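Side-chain contacts in RabGDI protein (Plasmodium falciparum 3D7, PDB 3P1W), which probably acts as a Rab GDP-dissociation inhibitor, binding Rab GTPases in their GDP-bound form as other members of the Rab GDI family do: residues Val280-Asp285 with Met314-Lys319; Asn426-Ser431 with Glu451-Gln456; Gly29-Ile34 with Thr443-Gln448. All coordinates share one frame; numbering follows the deposited sequence. Where two conformers were deposited one is given.

Interaction 1: residues Val280-Asp285 with Met314-Lys319; sequences VDFVFD and MHLKNK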
ATOM      1  N   VAL A 280      10.435  19.721  19.761  1.00 48.37           N
ATOM      2  CA  VAL A 280      11.658  19.345  20.467  1.00 48.39           C
ATOM      3  C   VAL A 280      11.399  18.593  21.780  1.00 48.49           C
ATOM      4  O   VAL A 280      12.370  18.163  22.428  1.00 49.52           O
ATOM      5  CB  VAL A 280      12.592  20.566  20.717  1.00 49.55           C
ATOM      6  CG1 VAL A 280      12.866  21.297  19.386  1.00 50.13           C
ATOM      7  CG2 VAL A 280      12.030  21.524  21.787  1.00 51.09           C
ATOM      8  N   ASP A 281      10.121  18.421  22.161  1.00 46.69           N
ATOM      9  CA  ASP A 281       9.762  17.682  23.377  1.00 45.56           C
ATOM     10  C   ASP A 281       8.278  17.294  23.509  1.00 43.05           C
ATOM     11  O   ASP A 281       7.371  17.994  23.011  1.00 42.55           O
ATOM     12  CB  ASP A 281      10.169  18.475  24.613  1.00 47.66           C
ATOM     13  CG  ASP A 281      11.665  18.425  24.876  1.00 50.41           C
ATOM     14  OD1 ASP A 281      12.250  17.306  24.804  1.00 52.64           O
ATOM     15  OD2 ASP A 281      12.243  19.505  25.143  1.00 53.81           O
ATOM     16  N   PHE A 282       8.060  16.161  24.178  1.00 38.97           N
ATOM     17  CA  PHE A 282       6.772  15.814  24.731  1.00 37.66           C
ATOM     18  C   PHE A 282       6.726  16.292  26.173  1.00 38.10           C
ATOM     19  O   PHE A 282       7.741  16.265  26.867  1.00 38.20           O
ATOM     20  CB  PHE A 282       6.572  14.305  24.715  1.00 36.69           C
ATOM     21  CG  PHE A 282       6.432  13.724  23.335  1.00 34.24           C
ATOM     22  CD1 PHE A 282       5.187  13.624  22.735  1.00 35.12           C
ATOM     23  CD2 PHE A 282       7.535  13.289  22.639  1.00 34.26           C
ATOM     24  CE1 PHE A 282       5.044  13.080  21.458  1.00 32.20           C
ATOM     25  CE2 PHE A 282       7.398  12.739  21.364  1.00 33.22           C
ATOM     26  CZ  PHE A 282       6.153  12.648  20.776  1.00 31.92           C
ATOM     27  N   VAL A 283       5.552  16.731  26.611  1.00 37.52           N
ATOM     28  CA  VAL A 283       5.297  17.018  28.013  1.00 38.51           C
ATOM     29  C   VAL A 283       4.483  15.854  28.576  1.00 38.33           C
ATOM     30  O   VAL A 283       3.496  15.425  27.963  1.00 37.68           O
ATOM     31  CB  VAL A 283       4.536  18.351  28.177  1.00 39.46           C
ATOM     32  CG1 VAL A 283       4.418  18.738  29.665  1.00 40.93           C
ATOM     33  CG2 VAL A 283       5.222  19.460  27.365  1.00 38.06           C
ATOM     34  N   PHE A 284       4.933  15.322  29.709  1.00 38.72           N
ATOM     35  CA  PHE A 284       4.275  14.212  30.401  1.00 39.27           C
ATOM     36  C   PHE A 284       3.722  14.621  31.759  1.00 42.12           C
ATOM     37  O   PHE A 284       4.358  15.383  32.478  1.00 41.93           O
ATOM     38  CB  PHE A 284       5.275  13.091  30.612  1.00 39.04           C
ATOM     39  CG  PHE A 284       5.686  12.432  29.354  1.00 36.84           C
ATOM     40  CD1 PHE A 284       4.795  11.603  28.691  1.00 36.68           C
ATOM     41  CD2 PHE A 284       6.940  12.658  28.801  1.00 35.80           C
ATOM     42  CE1 PHE A 284       5.141  10.993  27.506  1.00 33.97           C
ATOM     43  CE2 PHE A 284       7.292  12.038  27.594  1.00 35.52           C
ATOM     44  CZ  PHE A 284       6.392  11.209  26.959  1.00 33.44           C
ATOM     45  N   ASP A 285       2.547  14.105  32.111  1.00 43.75           N
ATOM     46  CA  ASP A 285       1.971  14.367  33.429  1.00 46.94           C
ATOM     47  C   ASP A 285       2.597  13.455  34.492  1.00 48.18           C
ATOM     48  O   ASP A 285       3.480  12.653  34.190  1.00 47.07           O
ATOM     49  CB  ASP A 285       0.440  14.226  33.402  1.00 48.05           C
ATOM     50  CG  ASP A 285      -0.027  12.795  33.194  1.00 47.44           C
ATOM     51  OD1 ASP A 285       0.779  11.850  33.334  1.00 48.33           O
ATOM     52  OD2 ASP A 285      -1.223  12.619  32.898  1.00 49.51           O
ATOM     53  N   MET A 314      11.903   8.815  18.466  1.00 25.53           N
ATOM     54  CA  MET A 314      13.198   8.140  18.463  1.00 27.31           C
ATOM     55  C   MET A 314      13.967   8.355  19.769  1.00 28.85           C
ATOM     56  O   MET A 314      14.899   7.600  20.048  1.00 31.12           O
ATOM     57  CB  MET A 314      14.049   8.620  17.289  1.00 27.48           C
ATOM     58  CG  MET A 314      13.514   8.250  15.945  1.00 28.69           C
ATOM     59  SD  MET A 314      13.583   6.482  15.645  1.00 32.72           S
ATOM     60  CE  MET A 314      15.314   6.355  15.221  1.00 35.69           C
ATOM     61  N   HIS A 315      13.561   9.375  20.531  0.50 28.79           N
ATOM     62  CA  HIS A 315      14.115   9.673  21.852  0.50 29.18           C
ATOM     63  C   HIS A 315      13.379   9.024  23.027  0.50 29.65           C
ATOM     64  O   HIS A 315      13.845   9.100  24.164  0.50 30.19           O
ATOM     65  CB  HIS A 315      14.150  11.199  22.072  0.50 30.12           C
ATOM     66  CG  HIS A 315      12.819  11.871  21.967  0.50 28.87           C
ATOM     67  ND1 HIS A 315      11.945  11.664  20.913  0.50 26.65           N
ATOM     68  CD2 HIS A 315      12.234  12.790  22.772  0.50 28.35           C
ATOM     69  CE1 HIS A 315      10.882  12.430  21.085  0.50 28.82           C
ATOM     70  NE2 HIS A 315      11.038  13.130  22.200  0.50 26.83           N
ATOM     71  N   LEU A 316      12.245   8.389  22.757  1.00 28.55           N
ATOM     72  CA  LEU A 316      11.378   7.839  23.804  1.00 29.29           C
ATOM     73  C   LEU A 316      11.563   6.342  23.940  1.00 29.79           C
ATOM     74  O   LEU A 316      11.706   5.601  22.934  1.00 28.74           O
ATOM     75  CB  LEU A 316       9.906   8.128  23.534  1.00 29.08           C
ATOM     76  CG  LEU A 316       9.470   9.585  23.481  1.00 28.50           C
ATOM     77  CD1 LEU A 316       7.955   9.608  23.355  1.00 27.43           C
ATOM     78  CD2 LEU A 316       9.958  10.352  24.736  1.00 27.73           C
ATOM     79  N   LYS A 317      11.512   5.907  25.186  1.00 30.29           N
ATOM     80  CA  LYS A 317      11.734   4.526  25.589  1.00 31.38           C
ATOM     81  C   LYS A 317      10.538   3.638  25.250  1.00 30.80           C
ATOM     82  O   LYS A 317       9.404   4.029  25.455  1.00 28.46           O
ATOM     83  CB  LYS A 317      11.991   4.519  27.107  1.00 33.85           C
ATOM     84  CG  LYS A 317      12.342   3.201  27.726  1.00 37.13           C
ATOM     85  CD  LYS A 317      12.314   3.252  29.259  1.00 40.55           C
ATOM     86  CE  LYS A 317      13.445   4.056  29.861  1.00 41.74           C
ATOM     87  NZ  LYS A 317      13.314   4.174  31.374  1.00 44.75           N
ATOM     88  N   ASN A 318      10.813   2.456  24.689  1.00 31.07           N
ATOM     89  CA  ASN A 318       9.817   1.408  24.502  0.50 31.07           C
ATOM     90  C   ASN A 318       8.566   1.875  23.749  1.00 30.14           C
ATOM     91  O   ASN A 318       7.422   1.594  24.143  1.00 31.22           O
ATOM     92  CB  ASN A 318       9.450   0.796  25.855  0.50 32.83           C
ATOM     93  CG  ASN A 318       8.804  -0.563  25.717  0.50 33.68           C
ATOM     94  OD1 ASN A 318       9.059  -1.288  24.749  0.50 34.46           O
ATOM     95  ND2 ASN A 318       7.953  -0.912  26.665  0.50 35.96           N
ATOM     96  N   LYS A 319       8.787   2.598  22.659  1.00 27.95           N
ATOM     97  CA  LYS A 319       7.703   3.069  21.791  1.00 26.56           C
ATOM     98  C   LYS A 319       7.654   2.290  20.490  1.00 25.01           C
ATOM     99  O   LYS A 319       6.573   1.954  20.020  1.00 24.28           O
ATOM    100  CB  LYS A 319       7.860   4.541  21.440  1.00 26.26           C
ATOM    101  CG  LYS A 319       7.646   5.524  22.596  1.00 25.23           C
ATOM    102  CD  LYS A 319       6.339   5.290  23.346  1.00 25.64           C
ATOM    103  CE  LYS A 319       5.101   5.538  22.512  1.00 24.38           C
ATOM    104  NZ  LYS A 319       3.846   5.267  23.256  1.00 25.11           N
TER

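Interaction 2: residues Asn426-Ser431 with Glu451-Gln456; sequences NIFVTS and ENLWGQ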
ATOM      1  N   ASN A 426      -0.792   7.272  25.874  1.00 31.27           N
ATOM      2  CA  ASN A 426      -1.617   7.953  24.854  1.00 30.43           C
ATOM      3  C   ASN A 426      -0.831   8.553  23.679  1.00 29.36           C
ATOM      4  O   ASN A 426      -1.315   9.482  23.004  1.00 28.12           O
ATOM      5  CB  ASN A 426      -2.530   9.010  25.491  1.00 32.24           C
ATOM      6  CG  ASN A 426      -3.669   8.386  26.261  1.00 34.52           C
ATOM      7  OD1 ASN A 426      -4.285   7.444  25.774  1.00 37.33           O
ATOM      8  ND2 ASN A 426      -3.969   8.916  27.452  1.00 38.58           N
ATOM      9  N   ILE A 427       0.345   7.978  23.402  1.00 28.19           N
ATOM     10  CA  ILE A 427       1.113   8.328  22.219  1.00 26.53           C
ATOM     11  C   ILE A 427       1.017   7.121  21.281  1.00 25.77           C
ATOM     12  O   ILE A 427       1.607   6.065  21.560  1.00 25.40           O
ATOM     13  CB  ILE A 427       2.577   8.654  22.532  1.00 26.40           C
ATOM     14  CG1 ILE A 427       2.667   9.843  23.507  1.00 28.07           C
ATOM     15  CG2 ILE A 427       3.345   8.998  21.241  1.00 24.57           C
ATOM     16  CD1 ILE A 427       4.049  10.073  24.041  1.00 28.81           C
ATOM     17  N   PHE A 428       0.222   7.284  20.221  1.00 24.33           N
ATOM     18  CA  PHE A 428      -0.082   6.195  19.278  1.00 24.66           C
ATOM     19  C   PHE A 428       0.819   6.387  18.093  1.00 22.98           C
ATOM     20  O   PHE A 428       0.751   7.437  17.451  1.00 23.61           O
ATOM     21  CB  PHE A 428      -1.542   6.271  18.820  1.00 25.47           C
ATOM     22  CG  PHE A 428      -2.531   5.996  19.913  1.00 28.32           C
ATOM     23  CD1 PHE A 428      -3.123   4.753  20.029  1.00 30.88           C
ATOM     24  CD2 PHE A 428      -2.828   6.973  20.862  1.00 31.37           C
ATOM     25  CE1 PHE A 428      -4.022   4.493  21.054  1.00 33.71           C
ATOM     26  CE2 PHE A 428      -3.727   6.716  21.911  1.00 35.47           C
ATOM     27  CZ  PHE A 428      -4.325   5.466  21.996  1.00 35.88           C
ATOM     28  N   VAL A 429       1.659   5.391  17.822  1.00 22.40           N
ATOM     29  CA  VAL A 429       2.681   5.482  16.785  1.00 21.34           C
ATOM     30  C   VAL A 429       2.289   4.626  15.577  1.00 20.51           C
ATOM     31  O   VAL A 429       1.978   3.453  15.719  1.00 22.46           O
ATOM     32  CB  VAL A 429       4.080   5.068  17.305  1.00 20.73           C
ATOM     33  CG1 VAL A 429       5.124   5.279  16.242  1.00 19.25           C
ATOM     34  CG2 VAL A 429       4.471   5.918  18.565  1.00 21.12           C
ATOM     35  N   THR A 430       2.270   5.236  14.402  1.00 19.60           N
ATOM     36  CA  THR A 430       2.018   4.486  13.147  1.00 18.65           C
ATOM     37  C   THR A 430       3.229   3.611  12.808  1.00 18.15           C
ATOM     38  O   THR A 430       4.378   3.993  13.048  1.00 18.65           O
ATOM     39  CB  THR A 430       1.671   5.408  11.976  1.00 18.25           C
ATOM     40  OG1 THR A 430       2.694   6.386  11.783  1.00 18.27           O
ATOM     41  CG2 THR A 430       0.307   6.089  12.189  1.00 19.28           C
ATOM     42  N   SER A 431       2.967   2.435  12.255  1.00 18.22           N
ATOM     43  CA  SER A 431       4.037   1.577  11.749  1.00 18.36           C
ATOM     44  C   SER A 431       4.635   2.139  10.460  1.00 17.21           C
ATOM     45  O   SER A 431       4.003   2.912   9.716  1.00 17.40           O
ATOM     46  CB  SER A 431       3.521   0.131  11.559  1.00 18.99           C
ATOM     47  OG  SER A 431       2.554   0.081  10.526  1.00 19.36           O
ATOM     48  N   GLU A 451      -9.310   2.230  16.367  1.00 36.40           N
ATOM     49  CA  GLU A 451     -10.004   1.362  17.323  1.00 38.77           C
ATOM     50  C   GLU A 451      -9.559   1.610  18.771  1.00 40.00           C
ATOM     51  O   GLU A 451     -10.386   1.613  19.700  1.00 41.23           O
ATOM     52  CB  GLU A 451      -9.788  -0.119  16.986  1.00 38.73           C
ATOM     53  CG  GLU A 451     -10.394  -1.115  18.005  1.00 43.02           C
ATOM     54  CD  GLU A 451     -10.301  -2.596  17.576  1.00 45.99           C
ATOM     55  OE1 GLU A 451      -9.500  -2.936  16.692  1.00 49.22           O
ATOM     56  OE2 GLU A 451     -11.039  -3.428  18.146  1.00 52.05           O
ATOM     57  N   ASN A 452      -8.254   1.779  18.952  1.00 39.42           N
ATOM     58  CA  ASN A 452      -7.649   1.882  20.283  1.00 40.75           C
ATOM     59  C   ASN A 452      -7.613   3.284  20.857  1.00 41.78           C
ATOM     60  O   ASN A 452      -7.435   3.448  22.065  1.00 41.17           O
ATOM     61  CB  ASN A 452      -6.251   1.271  20.255  1.00 40.05           C
ATOM     62  CG  ASN A 452      -6.296  -0.237  20.159  1.00 39.84           C
ATOM     63  OD1 ASN A 452      -6.716  -0.898  21.097  1.00 41.82           O
ATOM     64  ND2 ASN A 452      -5.875  -0.783  19.034  1.00 39.21           N
ATOM     65  N   LEU A 453      -7.787   4.287  20.000  1.00 42.33           N
ATOM     66  CA  LEU A 453      -7.961   5.657  20.449  1.00 44.35           C
ATOM     67  C   LEU A 453      -9.286   5.795  21.167  1.00 47.55           C
ATOM     68  O   LEU A 453      -9.346   6.376  22.237  1.00 47.96           O
ATOM     69  CB  LEU A 453      -7.982   6.648  19.278  1.00 43.77           C
ATOM     70  CG  LEU A 453      -6.725   7.030  18.499  1.00 42.47           C
ATOM     71  CD1 LEU A 453      -7.140   7.901  17.311  1.00 42.01           C
ATOM     72  CD2 LEU A 453      -5.726   7.769  19.355  1.00 40.63           C
ATOM     73  N   TRP A 454     -10.352   5.257  20.584  0.50 48.81           N
ATOM     74  CA  TRP A 454     -11.694   5.447  21.138  0.50 51.49           C
ATOM     75  C   TRP A 454     -12.388   4.155  21.563  0.50 53.00           C
ATOM     76  O   TRP A 454     -13.539   4.191  22.001  0.50 54.65           O
ATOM     77  CB  TRP A 454     -12.553   6.206  20.131  0.50 51.92           C
ATOM     78  CG  TRP A 454     -11.832   7.388  19.558  0.50 50.54           C
ATOM     79  CD1 TRP A 454     -11.441   7.564  18.259  0.50 49.33           C
ATOM     80  CD2 TRP A 454     -11.386   8.549  20.275  0.50 49.71           C
ATOM     81  NE1 TRP A 454     -10.791   8.770  18.124  0.50 48.75           N
ATOM     82  CE2 TRP A 454     -10.745   9.393  19.346  0.50 48.70           C
ATOM     83  CE3 TRP A 454     -11.474   8.958  21.610  0.50 50.05           C
ATOM     84  CZ2 TRP A 454     -10.198  10.622  19.709  0.50 47.73           C
ATOM     85  CZ3 TRP A 454     -10.928  10.176  21.968  0.50 49.55           C
ATOM     86  CH2 TRP A 454     -10.300  10.994  21.024  0.50 48.75           C
ATOM     87  N   GLY A 455     -11.704   3.021  21.436  1.00 52.89           N
ATOM     88  CA  GLY A 455     -12.242   1.744  21.933  1.00 54.72           C
ATOM     89  C   GLY A 455     -13.310   1.127  21.043  1.00 56.41           C
ATOM     90  O   GLY A 455     -13.912   0.113  21.403  1.00 58.07           O
ATOM     91  N   GLN A 456     -13.532   1.712  19.872  1.00 56.87           N
ATOM     92  CA  GLN A 456     -14.586   1.269  18.965  1.00 58.49           C
ATOM     93  C   GLN A 456     -14.052   1.218  17.539  1.00 56.95           C
ATOM     94  O   GLN A 456     -13.416   2.170  17.078  1.00 55.69           O
ATOM     95  CB  GLN A 456     -15.752   2.252  19.022  1.00 60.80           C
ATOM     96  CG  GLN A 456     -15.376   3.629  18.469  1.00 62.20           C
ATOM     97  CD  GLN A 456     -16.377   4.707  18.784  1.00 66.43           C
ATOM     98  OE1 GLN A 456     -16.860   4.833  19.917  1.00 70.25           O
ATOM     99  NE2 GLN A 456     -16.680   5.529  17.772  1.00 67.96           N
TER

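Interaction 3: residues Gly29-Ile34 with Thr443-Gln448; sequences GLKECI and TNDLLQ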
ATOM      1  N   GLY A  29       2.532  12.086   6.835  1.00 21.25           N
ATOM      2  CA  GLY A  29       2.458  10.831   6.081  1.00 21.19           C
ATOM      3  C   GLY A  29       0.988  10.531   5.876  1.00 21.32           C
ATOM      4  O   GLY A  29       0.106  11.092   6.569  1.00 21.80           O
ATOM      5  N   LEU A  30       0.716   9.673   4.909  1.00 19.27           N
ATOM      6  CA  LEU A  30      -0.637   9.321   4.526  1.00 20.68           C
ATOM      7  C   LEU A  30      -1.471   8.846   5.701  1.00 20.15           C
ATOM      8  O   LEU A  30      -2.597   9.329   5.900  1.00 21.36           O
ATOM      9  CB  LEU A  30      -0.613   8.260   3.396  1.00 20.37           C
ATOM     10  CG  LEU A  30      -0.089   8.771   2.054  1.00 23.35           C
ATOM     11  CD1 LEU A  30       0.015   7.587   1.073  1.00 23.50           C
ATOM     12  CD2 LEU A  30      -0.974   9.887   1.498  1.00 25.82           C
ATOM     13  N   LYS A  31      -0.937   7.948   6.522  1.00 19.69           N
ATOM     14  CA  LYS A  31      -1.703   7.458   7.674  1.00 19.99           C
ATOM     15  C   LYS A  31      -2.121   8.599   8.631  1.00 21.37           C
ATOM     16  O   LYS A  31      -3.271   8.654   9.081  1.00 22.61           O
ATOM     17  CB  LYS A  31      -0.915   6.428   8.458  1.00 19.97           C
ATOM     18  CG  LYS A  31      -0.675   5.067   7.743  1.00 20.43           C
ATOM     19  CD  LYS A  31       0.328   4.260   8.558  1.00 19.79           C
ATOM     20  CE  LYS A  31       0.655   2.937   7.969  1.00 21.68           C
ATOM     21  NZ  LYS A  31       1.469   2.101   8.889  1.00 19.40           N
ATOM     22  N   GLU A  32      -1.186   9.492   8.917  1.00 20.49           N
ATOM     23  CA  GLU A  32      -1.465  10.646   9.802  1.00 22.30           C
ATOM     24  C   GLU A  32      -2.560  11.551   9.226  1.00 23.39           C
ATOM     25  O   GLU A  32      -3.457  12.017   9.956  1.00 25.46           O
ATOM     26  CB  GLU A  32      -0.194  11.439  10.049  1.00 21.46           C
ATOM     27  CG  GLU A  32       0.702  10.870  11.173  1.00 23.40           C
ATOM     28  CD  GLU A  32       1.503   9.622  10.766  1.00 26.76           C
ATOM     29  OE1 GLU A  32       1.778   9.455   9.561  1.00 24.92           O
ATOM     30  OE2 GLU A  32       1.852   8.815  11.658  1.00 25.51           O
ATOM     31  N   CYS A  33      -2.467  11.823   7.927  1.00 24.23           N
ATOM     32  CA  CYS A  33      -3.457  12.649   7.241  1.00 25.87           C
ATOM     33  C   CYS A  33      -4.858  12.018   7.275  1.00 26.73           C
ATOM     34  O   CYS A  33      -5.867  12.694   7.586  1.00 27.46           O
ATOM     35  CB  CYS A  33      -3.036  12.881   5.819  1.00 25.40           C
ATOM     36  SG  CYS A  33      -1.608  13.934   5.675  1.00 28.06           S
ATOM     37  N   ILE A  34      -4.922  10.719   6.986  1.00 25.73           N
ATOM     38  CA  ILE A  34      -6.197   9.978   7.003  1.00 26.83           C
ATOM     39  C   ILE A  34      -6.831   9.972   8.400  1.00 28.08           C
ATOM     40  O   ILE A  34      -8.050  10.255   8.562  1.00 29.36           O
ATOM     41  CB  ILE A  34      -6.003   8.512   6.465  1.00 26.05           C
ATOM     42  CG1 ILE A  34      -5.576   8.552   4.996  1.00 26.15           C
ATOM     43  CG2 ILE A  34      -7.271   7.709   6.659  1.00 25.95           C
ATOM     44  CD1 ILE A  34      -4.927   7.241   4.441  1.00 22.87           C
ATOM     45  N   THR A 443      -3.813   0.730   5.656  1.00 20.48           N
ATOM     46  CA  THR A 443      -5.174   0.996   6.160  1.00 21.64           C
ATOM     47  C   THR A 443      -5.433   0.181   7.443  1.00 22.02           C
ATOM     48  O   THR A 443      -6.022   0.704   8.417  1.00 23.48           O
ATOM     49  CB  THR A 443      -6.244   0.686   5.110  1.00 22.56           C
ATOM     50  OG1 THR A 443      -5.901   1.323   3.878  1.00 23.00           O
ATOM     51  CG2 THR A 443      -7.643   1.188   5.582  1.00 23.27           C
ATOM     52  N   ASN A 444      -5.008  -1.079   7.458  1.00 21.45           N
ATOM     53  CA  ASN A 444      -5.149  -1.923   8.649  1.00 22.92           C
ATOM     54  C   ASN A 444      -4.506  -1.301   9.889  1.00 23.06           C
ATOM     55  O   ASN A 444      -5.107  -1.303  10.975  1.00 23.85           O
ATOM     56  CB  ASN A 444      -4.575  -3.312   8.448  1.00 22.23           C
ATOM     57  CG  ASN A 444      -5.411  -4.173   7.463  1.00 26.69           C
ATOM     58  OD1 ASN A 444      -6.557  -3.865   7.167  1.00 25.12           O
ATOM     59  ND2 ASN A 444      -4.808  -5.237   6.960  1.00 26.17           N
ATOM     60  N   ASP A 445      -3.300  -0.762   9.720  1.00 21.95           N
ATOM     61  CA  ASP A 445      -2.600  -0.121  10.831  1.00 22.58           C
ATOM     62  C   ASP A 445      -3.356   1.096  11.328  1.00 22.82           C
ATOM     63  O   ASP A 445      -3.559   1.236  12.526  1.00 24.80           O
ATOM     64  CB  ASP A 445      -1.184   0.284  10.419  1.00 20.15           C
ATOM     65  CG  ASP A 445      -0.397   0.938  11.562  1.00 23.63           C
ATOM     66  OD1 ASP A 445      -0.347   0.361  12.671  1.00 21.31           O
ATOM     67  OD2 ASP A 445       0.166   2.032  11.317  1.00 22.20           O
ATOM     68  N   LEU A 446      -3.774   1.984  10.427  1.00 23.67           N
ATOM     69  CA  LEU A 446      -4.502   3.181  10.868  1.00 24.55           C
ATOM     70  C   LEU A 446      -5.846   2.816  11.482  1.00 26.60           C
ATOM     71  O   LEU A 446      -6.255   3.438  12.461  1.00 25.58           O
ATOM     72  CB  LEU A 446      -4.607   4.251   9.762  1.00 25.04           C
ATOM     73  CG  LEU A 446      -5.551   4.071   8.571  1.00 24.84           C
ATOM     74  CD1 LEU A 446      -6.952   4.562   8.985  1.00 25.03           C
ATOM     75  CD2 LEU A 446      -5.042   4.879   7.365  1.00 25.06           C
ATOM     76  N   LEU A 447      -6.499   1.774  10.967  1.00 26.00           N
ATOM     77  CA  LEU A 447      -7.738   1.291  11.599  1.00 28.27           C
ATOM     78  C   LEU A 447      -7.524   0.748  13.016  1.00 28.99           C
ATOM     79  O   LEU A 447      -8.360   0.961  13.890  1.00 30.10           O
ATOM     80  CB  LEU A 447      -8.429   0.245  10.735  1.00 27.85           C
ATOM     81  CG  LEU A 447      -9.090   0.850   9.494  1.00 29.48           C
ATOM     82  CD1 LEU A 447      -9.632  -0.267   8.620  1.00 30.42           C
ATOM     83  CD2 LEU A 447     -10.208   1.844   9.871  1.00 30.58           C
ATOM     84  N   GLN A 448      -6.416   0.039  13.229  1.00 29.33           N
ATOM     85  CA  GLN A 448      -6.052  -0.462  14.558  1.00 30.58           C
ATOM     86  C   GLN A 448      -5.806   0.729  15.499  1.00 30.52           C
ATOM     87  O   GLN A 448      -6.297   0.748  16.633  1.00 31.60           O
ATOM     88  CB  GLN A 448      -4.814  -1.372  14.481  1.00 30.98           C
ATOM     89  CG  GLN A 448      -4.524  -2.223  15.732  1.00 35.58           C
ATOM     90  CD  GLN A 448      -3.199  -2.999  15.651  1.00 39.64           C
ATOM     91  OE1 GLN A 448      -2.113  -2.430  15.787  1.00 42.34           O
ATOM     92  NE2 GLN A 448      -3.294  -4.300  15.434  1.00 43.07           N
TER

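Interaction 1: residues Val280-Asp285 with Met314-Lys319
Phe282, on strand 279-284, faces Leu316 in the loop that leads into strand 320-333, their CA atoms 9.3 Å apart, so the two backbones stay well separated and side chains alone bridge the gap. Phe282 and Phe284 sit two residues apart on the strand, and the alternation of an extended chain therefore sends both rings toward the loop. In Phe282 the CB already points at the loop, and CG, anti to the carbonyl carbon (chi1 -68°) and beside the backbone N, continues from it. Leu316 meets both rings. Its CD1 methyl touches Phe282 CE2 at 3.8 Å and reaches the edge of the Phe284 ring, near that ring's plane, with 4.2 Å between Leu316 CD1 and Phe284 CZ. The imidazole of His315 lies next to Phe282 as well, with Phe282 CE2 3.5 Å from His315 CE1, edge beside edge and neither ring over the other. His315 has two conformers, however, and this approach belongs to the one modelled here, so it is doubtful as a lasting contact. A branched aliphatic residue suits position 316 because its CD1 methyl can touch two phenyl rings, whereas histidine suits the outer, exposed border, where its ring can pack and still meet water. Strand 279-284 forms a hairpin with strand 290-295, which carries a classic beta bulge at Val280 and Asp281 opposite Lys294. Val290 and Ile293 of that partner strand back Phe282, and Ile427 packs against Phe282, Phe284 and Leu316, linking strand 279-284 and the loop, through side chains, to strand 427-429 of the same mixed sheet.

Interaction 2: residues Asn426-Ser431 with Glu451-Gln456
Leu453 lays its CD2 methyl over one face of the Phe428 ring, 3.5 Å from the centroid and 18° off the ring normal, a CH-pi contact. The methyl is displaced from the ring centre toward one side, and Leu453 CD2 is 3.4 Å from both Phe428 CD2 and Phe428 CE2. In Leu453 CG lies anti to the carbonyl carbon (chi1 -73°), and with the second torsion near anti this places CD2 over the ring. Asn452 adds backbone and CB to the contact. Its carbonyl O approaches the far end of the ring obliquely, 3.7 Å from Phe428 CZ, and its CB lies 4.0 Å from Phe428 CE1. The amide end of Asn452 turns away from the ring, and its ND2 is hydrogen-bonded to Gln448 O one turn back in helix 440-454. Further out, Ile449 of the same helix and Pro423 pack on Phe428, while Lys305 and Ile307 of strand 305-308, the parallel neighbour of strand 427-429, touch Leu453. The helix ends just beyond, where Gly455 takes a positive phi, a conformation that glycine adopts easily. Strand 427-429 is thus joined to the C-terminal turn of the helix by a flat aromatic surface and a methyl laid on it. Such a contact is apolar and largely dispersive, and it suits a buried place between sheet and helix because it asks for no polar partner.

Interaction 3: residues Gly29-Ile34 with Thr443-Gln448
Lys31 and Asp445 form a salt bridge between helices 30-41 and 440-454, with Lys31 NZ donating to Asp445 OD2 at 2.8 Å. The ammonium group comes from above the carboxylate, 39° out of its plane, and the two side chains cross at about a right angle. Lysine suits this place because its chain, extended beyond CG, spans the gap between the helices, while Asp445, with CG anti to its own backbone nitrogen (chi1 -179°), needs only a short arm to meet it. Each charged group has further partners: Lys31 NZ also donates to Ser431 O and makes a cation-pi contact with Tyr433, and Asp445 OD2 accepts from Ser431 N. Beside the ion pair lies the apolar half of the contact. Leu446 CD2 packs on Ile34 CG2 at 3.7 Å and also touches Ile34 CD1, and the same methyl lies 4.2 Å from Lys31 CA. The helix segments cross at -45° with axes 10.0 Å apart, a separation that Ile34, Leu446 and the long lysine bridge. Leu102 and Ile105 of helix 101-108 and Phe262 of helix 257-268 pack against Ile34. Helix 30-41 follows strand 20-26 after a glycine-containing loop ending in Gly29, consistent with a Rossmann-like fold. Burial of Lys31 in this setting would probably strengthen its attraction to Asp445, and the shared bonds to Ser431 tie both charges to the chain that follows strand 427-429.

The contacts run through the part of the fold built on the mixed sheet of strands 20-26, 279-284, 305-308 and 427-429. Interactions 1 and 2 have centres about 16 Å apart and meet at Ile427, whose carbonyl O probably accepts a hydrogen bond from Lys319 NZ. Interactions 2 and 3, about 10 Å between centres, share helix 440-454, and Thr430 OG1 and Glu32 OE2, 2.6 Å apart, link them directly. Interactions 1 and 3, about 21 Å between centres and 10 Å between nearest atoms, do not touch. Interaction 1 precedes interaction 2 in sequence and falls between the segments of interaction 3; those of 2 and 3 alternate. Both ends of the chain are thus united.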